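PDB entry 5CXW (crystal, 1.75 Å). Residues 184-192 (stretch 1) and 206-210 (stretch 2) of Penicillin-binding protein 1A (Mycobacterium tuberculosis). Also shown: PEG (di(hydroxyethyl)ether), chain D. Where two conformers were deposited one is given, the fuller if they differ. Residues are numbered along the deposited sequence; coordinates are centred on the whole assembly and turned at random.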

# COMPACT_ATOMS: atom_id res chain seq x y z
N GLY A 184 2.97 -0.98 18.58
CA GLY A 184 4.39 -1.05 18.29
C GLY A 184 4.97 0.37 18.19
O GLY A 184 6.11 0.65 18.61
N VAL A 185 4.16 1.27 17.64
CA VAL A 185 4.67 2.54 17.09
C VAL A 185 3.71 3.67 17.42
O VAL A 185 2.67 3.79 16.78
CB VAL A 185 4.86 2.42 15.57
CG1 VAL A 185 5.45 3.74 15.00
CG2 VAL A 185 5.78 1.24 15.26
N ALA A 186 4.06 4.45 18.44
CA ALA A 186 3.19 5.53 18.93
C ALA A 186 3.14 6.72 18.02
O ALA A 186 2.15 7.43 17.98
CB ALA A 186 3.58 5.98 20.35
N HIS A 187 4.21 6.94 17.27
CA HIS A 187 4.25 8.03 16.32
C HIS A 187 4.92 7.60 15.02
O HIS A 187 6.13 7.49 14.96
CB HIS A 187 5.02 9.18 16.91
CG HIS A 187 4.41 9.70 18.20
ND1 HIS A 187 3.47 10.70 18.22
CD2 HIS A 187 4.61 9.33 19.48
CE1 HIS A 187 3.12 10.94 19.48
NE2 HIS A 187 3.78 10.10 20.25
N THR A 188 4.13 7.29 14.03
CA THR A 188 4.70 6.79 12.76
C THR A 188 5.41 7.89 11.97
O THR A 188 5.04 9.08 12.05
CB THR A 188 3.65 6.15 11.87
OG1 THR A 188 2.60 7.12 11.58
CG2 THR A 188 3.04 4.89 12.55
N LEU A 189 6.38 7.47 11.17
CA LEU A 189 7.09 8.37 10.26
C LEU A 189 7.79 9.53 11.04
O LEU A 189 7.80 10.67 10.61
CB LEU A 189 6.16 8.94 9.18
CG LEU A 189 5.19 7.98 8.52
CD1 LEU A 189 4.42 8.68 7.44
CD2 LEU A 189 5.95 6.82 7.93
N SER A 190 8.39 9.15 12.17
CA SER A 190 8.99 10.07 13.14
C SER A 190 10.32 9.46 13.57
O SER A 190 10.36 8.38 14.17
CB SER A 190 8.05 10.24 14.35
OG SER A 190 8.64 11.04 15.35
N GLU A 191 11.42 10.15 13.32
CA GLU A 191 12.73 9.59 13.64
C GLU A 191 12.89 9.36 15.13
O GLU A 191 13.31 8.25 15.55
CB GLU A 191 13.86 10.44 13.07
CG GLU A 191 15.24 9.76 13.22
CD GLU A 191 15.38 8.31 12.64
OE1 GLU A 191 14.58 7.83 11.79
OE2 GLU A 191 16.33 7.61 13.11
N ASP A 192 12.50 10.36 15.93
CA ASP A 192 12.64 10.26 17.39
C ASP A 192 11.57 9.40 18.03
O ASP A 192 11.65 9.13 19.24
CB ASP A 192 12.74 11.66 18.08
CG ASP A 192 11.45 12.56 17.96
OD1 ASP A 192 10.35 12.12 17.55
OD2 ASP A 192 11.54 13.77 18.30
N GLN A 206 11.75 3.67 4.49
CA GLN A 206 12.55 3.09 5.55
C GLN A 206 11.81 3.00 6.90
O GLN A 206 12.23 2.23 7.75
CB GLN A 206 13.91 3.80 5.67
CG GLN A 206 14.70 3.85 4.35
CD GLN A 206 15.82 2.81 4.23
OE1 GLN A 206 15.74 1.69 4.76
NE2 GLN A 206 16.91 3.18 3.50
N TYR A 207 10.71 3.74 7.08
CA TYR A 207 9.90 3.67 8.26
C TYR A 207 8.96 2.51 8.21
O TYR A 207 8.63 2.01 7.16
CB TYR A 207 9.15 5.01 8.53
CG TYR A 207 10.08 6.06 8.98
CD1 TYR A 207 10.40 6.22 10.31
CD2 TYR A 207 10.68 6.90 8.08
CE1 TYR A 207 11.34 7.12 10.72
CE2 TYR A 207 11.64 7.82 8.48
CZ TYR A 207 11.93 7.96 9.83
OH TYR A 207 12.87 8.89 10.19
N GLN A 208 8.49 2.06 9.39
CA GLN A 208 7.53 0.98 9.47
C GLN A 208 6.14 1.45 9.22
O GLN A 208 5.69 2.45 9.78
CB GLN A 208 7.59 0.33 10.85
CG GLN A 208 8.86 -0.42 11.09
CD GLN A 208 8.82 -1.19 12.41
OE1 GLN A 208 7.82 -1.19 13.15
NE2 GLN A 208 9.90 -1.88 12.69
N THR A 209 5.44 0.71 8.35
CA THR A 209 4.06 0.94 8.02
C THR A 209 3.39 -0.44 7.90
O THR A 209 4.05 -1.46 7.66
CB THR A 209 4.03 1.63 6.63
OG1 THR A 209 4.71 2.88 6.76
CG2 THR A 209 2.61 1.93 6.06
N ARG A 210 2.07 -0.49 8.05
CA ARG A 210 1.38 -1.81 7.92
C ARG A 210 0.84 -1.95 6.50
O ARG A 210 0.52 -0.97 5.82
CB ARG A 210 0.21 -1.88 8.88
CG ARG A 210 0.56 -1.64 10.35
CD ARG A 210 -0.69 -1.58 11.24
NE ARG A 210 -1.42 -0.34 10.97
CZ ARG A 210 -2.64 -0.03 11.42
NH1 ARG A 210 -3.29 -0.84 12.24
NH2 ARG A 210 -3.16 1.17 11.12
O2 PEG D . 14.02 -3.40 9.21
C3 PEG D . 13.44 -3.31 10.50
C4 PEG D . 12.06 -2.74 10.34
O4 PEG D . 12.12 -1.38 10.72
O HOH W 1 6.83 4.59 11.28

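Stretch 2 meets a stretch 1 that has no regular helix or strand, and most of the contact between them is built around one aromatic side chain. At the start, Gln-206 is exposed and its side chain is out of reach of the other stretch, so it takes no part. A polar, flexible side chain is at home in such a position, and two conformers were deposited for it.

Tyr-207 carries the contact. Its CA-to-CB bond points toward stretch 1, and chi1 near -72° (m) lays the ring alongside Leu-189, Ser-190 and Glu-191. The backbone of Leu-189 sits over one face: its CA lies 4.2 Å from the centroid of the Tyr-207 ring, 24° off the ring normal, a CH-pi contact in which a slightly positive C-H group meets the electron-rich face. The CB of Leu-189 points away, yet its side chain returns, with chi1 m and chi2 t, so that CD2 of Leu-189 packs 3.7 Å from CB of Tyr-207. A long, branched apolar residue suits this buried place because it can reach back from such a start. The carbonyl O of Ser-190 approaches Tyr-207 CE1 at 3.8 Å. At the far end of the ring, the OH of Tyr-207 donates a hydrogen bond to OE1 of Glu-191 at 2.6 Å; the distance is short, but the bond is weak. Tyrosine thus combines an apolar surface for Leu-189 with a polar tip for an acidic group. Glu-191 starts sideways, and its length lets the carboxylate come nearer while the residue remains exposed.

Gln-208 contributes both backbone and side chain. Water 1 accepts from Leu-189 N at 2.9 Å and lies 2.9 Å from Gln-208 O, to which it can donate; it sits between two backbones that do not bond to each other directly. The side chain brings OE1 of Gln-208 to 3.8 Å from CG2 of Val-185, a van der Waals approach to a valine whose CB points toward stretch 2 and whose apolar methyl suits such packing. The amide nitrogen of Gln-208 serves another partner: NE2 donates to O4 of PEG at 3.0 Å, with a nearly straight angle of 167°. The PEG probably comes from the crystallisation liquor.

Thr-209 is buried, where a compact beta-branched side chain fits, and adds a lighter contact, its OG1 lying 4.3 Å from CD2 of Leu-189. The same methyl therefore touches both Tyr-207 and Thr-209. Arg-210, at the N-cap position right before a helix, lies out of reach; its long side chain carries a guanidinium hydrogen-bonded elsewhere in the structure.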